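Local coordinates for protein hypoxanthine phosphoribosyltransferase (Leishmania donovani, PDB 7CMJ) that converts hypoxanthine and guanine to IMP and GMP by transferring the 5-phosphoribosyl group of phosphoribosylpyrophosphate onto the purine in purine salvage, at residues T55-Y60 / E117-L122; I121-D126 / A147-V152. All coordinates share one frame; numbering follows the deposited sequence.

Interaction 1 (T55-Y60 / E117-L122); sequences TDNPLY and ENRHIL
The ring of Tyr60 lies against the aliphatic part of Arg119, its CE2 coming to 3.4 Å from Arg119 CD and its CD2 also meeting Arg119 CB. This is the N-terminal start of the pairing between two parallel strands, 59-64 and 120-125, in the central sheet of the phosphoribosyltransferase fold. Tyr60 N donates to His120 O at 2.8 Å, and Leu122 N returns a bond of 2.8 Å to Tyr60 O, so the backbone of Tyr60 is gripped on both its polar atoms.

Arg119 bends at chi2 and chi3, which brings its guanidinium to within 13° of parallel with the tyrosine ring. That flat group is covered on one face by Asp56 O, centred above it, and on the other by Glu117 O nearer the rim. The side chain of Asn57, with CG anti to the backbone N (chi1 179°), reaches back to the arginine.

On the sheet face of Leu59 and His120, Leu59 CD1 rests 4.0 Å from Leu122 CB, while the imidazole turns to Ser148 through ND1 and meets the ring of Phe51. At the loop end, Asn57 OD1 stands 3.5 Å from Arg119 NE, whose weak hydrogen bond goes to Asn118 O.

Interaction 2 (I121-D126 / A147-V152); sequences ILIVED and ASLKTV. With BA (barium ion), chain D.
Val152 CG1 sits between Leu122 and Val124, 3.8 Å from Leu122 CD2 and 3.7 Å from Val124 CG2, and this is the densely packed part of the contact. The pairing belongs to a right-handed beta-alpha-beta crossover: strand 120-125 leads through helix 131-142 to strand 148-153, and the two strands run parallel, their axes 4.4 Å apart at the closest point and inclined by 22°. Five backbone hydrogen bonds join them, from Ile121 N to Ser148 O at one end to Glu125 N to Val152 O at the other.

The side-chain contacts between the strands are aliphatic on both faces. The valines lie side by side, pointing the same way, whereas Leu122 crosses Val152 at about a right angle; helix 69-81 covers this side through Phe71, Thr72 and Leu75. On the other face Leu149, with CG anti to the backbone N (chi1 176°), carries CD1 to 3.8 Å from Ile123 CG1, where Met138 of the crossover helix touches both residues.

The looser side is the partly exposed start of 147-152. Lys150 lends its CB to Leu122 CD1, but its bent chain leads the amine away from strand 120-125.

At the C-terminal end of strand 120-125, Glu125 and the following Asp126, probable GMP-binding residues, hold a barium ion with two waters. One oxygen from each carboxylate does the binding: Glu125 OE1 at 2.4 Å and Asp126 OD2 at 2.5 Å from the barium.

Strand 120-125 is common to both contacts, pairing with 59-64 in interaction 1 and with 148-153 in interaction 2, so it lies between two parallel neighbours in one sheet. Both are largely buried, but interaction 1 is centred about 17 Å from the chain centre and interaction 2 about 8 Å. The outer contact is mixed in chemistry, with aromatic, guanidinium and amide groups beside loop carbonyls; the inner one is almost wholly aliphatic until its C-terminal end meets the metal. Ile121 and Leu122 serve both. A probable backbone hydrogen bond of 3.2 Å between Arg119 O and Ser148 N ties the two together directly.

Interaction 1 (T55-Y60 / E117-L122)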
# COMPACT_ATOMS: atom_id res chain seq x y z
N THR A 55 11.49 -19.21 19.31
CA THR A 55 10.51 -18.13 19.20
C THR A 55 11.14 -16.89 18.56
O THR A 55 10.52 -16.25 17.71
CB THR A 55 9.94 -17.80 20.58
OG1 THR A 55 8.99 -18.80 20.95
CG2 THR A 55 9.27 -16.46 20.58
N ASP A 56 12.37 -16.57 18.94
CA ASP A 56 13.06 -15.40 18.41
C ASP A 56 13.66 -15.63 17.02
O ASP A 56 14.09 -14.66 16.38
CB ASP A 56 14.17 -14.96 19.38
CG ASP A 56 13.63 -14.40 20.69
OD1 ASP A 56 14.44 -14.16 21.60
OD2 ASP A 56 12.40 -14.20 20.80
N ASN A 57 13.71 -16.87 16.53
CA ASN A 57 14.09 -17.16 15.15
C ASN A 57 13.14 -18.22 14.63
O ASN A 57 13.50 -19.39 14.49
CB ASN A 57 15.55 -17.62 15.05
CG ASN A 57 15.96 -17.96 13.61
OD1 ASN A 57 15.50 -17.34 12.64
ND2 ASN A 57 16.82 -18.97 13.48
N PRO A 58 11.90 -17.84 14.32
CA PRO A 58 10.90 -18.83 13.91
C PRO A 58 10.84 -19.04 12.41
O PRO A 58 11.65 -18.50 11.65
CB PRO A 58 9.60 -18.23 14.44
CG PRO A 58 9.81 -16.75 14.19
CD PRO A 58 11.31 -16.49 14.35
N LEU A 59 9.88 -19.85 11.98
CA LEU A 59 9.56 -20.00 10.57
C LEU A 59 8.47 -19.00 10.22
O LEU A 59 7.42 -18.96 10.87
CB LEU A 59 9.12 -21.43 10.26
CG LEU A 59 8.62 -21.79 8.87
CD1 LEU A 59 9.70 -21.63 7.78
CD2 LEU A 59 8.13 -23.21 8.91
N TYR A 60 8.73 -18.16 9.21
CA TYR A 60 7.79 -17.13 8.81
C TYR A 60 6.85 -17.65 7.73
O TYR A 60 7.29 -18.15 6.70
CB TYR A 60 8.53 -15.89 8.30
CG TYR A 60 9.01 -14.97 9.38
CD1 TYR A 60 8.32 -13.79 9.68
CD2 TYR A 60 10.17 -15.25 10.10
CE1 TYR A 60 8.77 -12.92 10.68
CE2 TYR A 60 10.62 -14.39 11.09
CZ TYR A 60 9.91 -13.23 11.37
OH TYR A 60 10.36 -12.39 12.36
N GLU A 117 15.23 -10.30 7.15
CA GLU A 117 16.66 -10.53 6.96
C GLU A 117 17.11 -11.69 7.84
O GLU A 117 16.83 -11.72 9.05
CB GLU A 117 17.46 -9.26 7.29
CG GLU A 117 18.92 -9.33 6.88
CD GLU A 117 19.75 -8.16 7.40
OE1 GLU A 117 19.49 -7.00 7.00
OE2 GLU A 117 20.68 -8.40 8.20
N ASN A 118 17.78 -12.66 7.22
CA ASN A 118 18.33 -13.82 7.92
C ASN A 118 17.26 -14.59 8.70
O ASN A 118 17.48 -15.03 9.83
CB ASN A 118 19.47 -13.41 8.83
CG ASN A 118 20.37 -14.57 9.16
OD1 ASN A 118 20.86 -15.25 8.26
ND2 ASN A 118 20.59 -14.81 10.45
N ARG A 119 16.10 -14.76 8.09
CA ARG A 119 15.02 -15.56 8.65
C ARG A 119 14.61 -16.63 7.65
O ARG A 119 14.91 -16.55 6.45
CB ARG A 119 13.80 -14.70 8.98
CG ARG A 119 14.11 -13.59 9.95
CD ARG A 119 14.05 -14.18 11.33
NE ARG A 119 15.24 -13.87 12.10
CZ ARG A 119 15.33 -12.82 12.90
NH1 ARG A 119 14.30 -11.99 13.03
NH2 ARG A 119 16.46 -12.60 13.55
N HIS A 120 13.92 -17.65 8.16
CA HIS A 120 13.44 -18.73 7.31
C HIS A 120 12.00 -18.45 6.92
O HIS A 120 11.11 -18.35 7.78
CB HIS A 120 13.58 -20.08 8.00
CG HIS A 120 14.97 -20.38 8.47
ND1 HIS A 120 15.99 -20.76 7.63
CD2 HIS A 120 15.49 -20.40 9.72
CE1 HIS A 120 17.09 -20.97 8.33
NE2 HIS A 120 16.82 -20.77 9.60
N ILE A 121 11.76 -18.33 5.62
CA ILE A 121 10.46 -17.94 5.10
C ILE A 121 9.87 -19.08 4.30
O ILE A 121 10.56 -19.72 3.50
CB ILE A 121 10.56 -16.69 4.20
CG1 ILE A 121 11.25 -15.55 4.94
CG2 ILE A 121 9.16 -16.31 3.69
CD1 ILE A 121 11.56 -14.46 4.01
N LEU A 122 8.58 -19.29 4.49
CA LEU A 122 7.81 -20.23 3.70
C LEU A 122 6.71 -19.43 3.00
O LEU A 122 5.82 -18.89 3.67
CB LEU A 122 7.24 -21.33 4.58
CG LEU A 122 6.73 -22.57 3.86
CD1 LEU A 122 7.86 -23.17 3.05
CD2 LEU A 122 6.18 -23.58 4.90

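Interaction 2 (I121-D126 / A147-V152)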
# COMPACT_ATOMS: atom_id res chain seq x y z
N ILE A 121 11.76 -18.33 5.62
CA ILE A 121 10.46 -17.94 5.10
C ILE A 121 9.87 -19.08 4.30
O ILE A 121 10.56 -19.72 3.50
CB ILE A 121 10.56 -16.69 4.20
CG1 ILE A 121 11.25 -15.55 4.94
CG2 ILE A 121 9.16 -16.31 3.69
CD1 ILE A 121 11.56 -14.46 4.01
N LEU A 122 8.58 -19.29 4.49
CA LEU A 122 7.81 -20.23 3.70
C LEU A 122 6.71 -19.43 3.00
O LEU A 122 5.82 -18.89 3.67
CB LEU A 122 7.24 -21.33 4.58
CG LEU A 122 6.73 -22.57 3.86
CD1 LEU A 122 7.86 -23.17 3.05
CD2 LEU A 122 6.18 -23.58 4.90
N ILE A 123 6.78 -19.33 1.68
CA ILE A 123 5.73 -18.69 0.90
C ILE A 123 4.54 -19.64 0.87
O ILE A 123 4.66 -20.79 0.43
CB ILE A 123 6.20 -18.35 -0.52
CG1 ILE A 123 7.33 -17.32 -0.47
CG2 ILE A 123 5.05 -17.82 -1.36
CD1 ILE A 123 7.89 -16.97 -1.84
N VAL A 124 3.38 -19.17 1.33
CA VAL A 124 2.18 -19.99 1.40
C VAL A 124 1.27 -19.67 0.22
O VAL A 124 0.79 -18.54 0.07
CB VAL A 124 1.43 -19.79 2.73
CG1 VAL A 124 0.15 -20.63 2.72
CG2 VAL A 124 2.34 -20.17 3.88
N GLU A 125 1.01 -20.68 -0.59
CA GLU A 125 0.17 -20.55 -1.77
C GLU A 125 -0.91 -21.62 -1.79
O GLU A 125 -0.72 -22.75 -1.32
CB GLU A 125 1.03 -20.62 -3.07
CG GLU A 125 1.54 -19.29 -3.54
CD GLU A 125 0.43 -18.43 -4.12
OE1 GLU A 125 -0.72 -18.90 -4.07
OE2 GLU A 125 0.71 -17.30 -4.60
N ASP A 126 -2.07 -21.25 -2.35
CA ASP A 126 -3.15 -22.20 -2.57
C ASP A 126 -2.92 -23.03 -3.85
O ASP A 126 -3.06 -24.25 -3.83
CB ASP A 126 -4.49 -21.43 -2.63
CG ASP A 126 -4.46 -20.31 -3.64
OD1 ASP A 126 -5.47 -19.59 -3.82
OD2 ASP A 126 -3.39 -20.16 -4.27
N ALA A 147 17.33 -16.07 5.49
CA ALA A 147 18.23 -17.18 5.76
C ALA A 147 17.89 -18.38 4.89
O ALA A 147 18.79 -19.06 4.38
CB ALA A 147 18.18 -17.55 7.25
N SER A 148 16.59 -18.64 4.70
CA SER A 148 16.11 -19.68 3.79
C SER A 148 14.82 -19.20 3.15
O SER A 148 14.07 -18.41 3.73
CB SER A 148 15.86 -21.01 4.51
OG SER A 148 14.54 -21.08 5.08
N LEU A 149 14.54 -19.72 1.95
CA LEU A 149 13.27 -19.46 1.29
C LEU A 149 12.74 -20.76 0.69
O LEU A 149 13.38 -21.34 -0.18
CB LEU A 149 13.41 -18.38 0.22
CG LEU A 149 12.16 -18.08 -0.61
CD1 LEU A 149 11.02 -17.60 0.30
CD2 LEU A 149 12.45 -17.08 -1.73
N LYS A 150 11.58 -21.22 1.17
CA LYS A 150 10.88 -22.37 0.61
C LYS A 150 9.42 -22.01 0.34
O LYS A 150 8.92 -20.99 0.82
CB LYS A 150 10.96 -23.60 1.53
CG LYS A 150 12.37 -24.12 1.78
CD LYS A 150 12.94 -24.80 0.55
CE LYS A 150 14.46 -24.89 0.58
NZ LYS A 150 14.98 -25.97 1.46
N THR A 151 8.74 -22.84 -0.44
CA THR A 151 7.33 -22.62 -0.77
C THR A 151 6.48 -23.83 -0.39
O THR A 151 6.92 -24.99 -0.50
CB THR A 151 7.13 -22.33 -2.26
OG1 THR A 151 7.42 -23.52 -3.02
CG2 THR A 151 8.04 -21.20 -2.73
N VAL A 152 5.25 -23.57 0.05
CA VAL A 152 4.27 -24.62 0.31
C VAL A 152 3.02 -24.31 -0.50
O VAL A 152 2.47 -23.21 -0.41
CB VAL A 152 3.93 -24.76 1.81
CG1 VAL A 152 3.32 -23.45 2.37
CG2 VAL A 152 2.98 -25.94 2.01
BA BA D . -2.76 -17.81 -4.77
O HOH W 1 -2.85 -17.22 -1.98
O HOH W 2 -2.31 -18.90 -6.97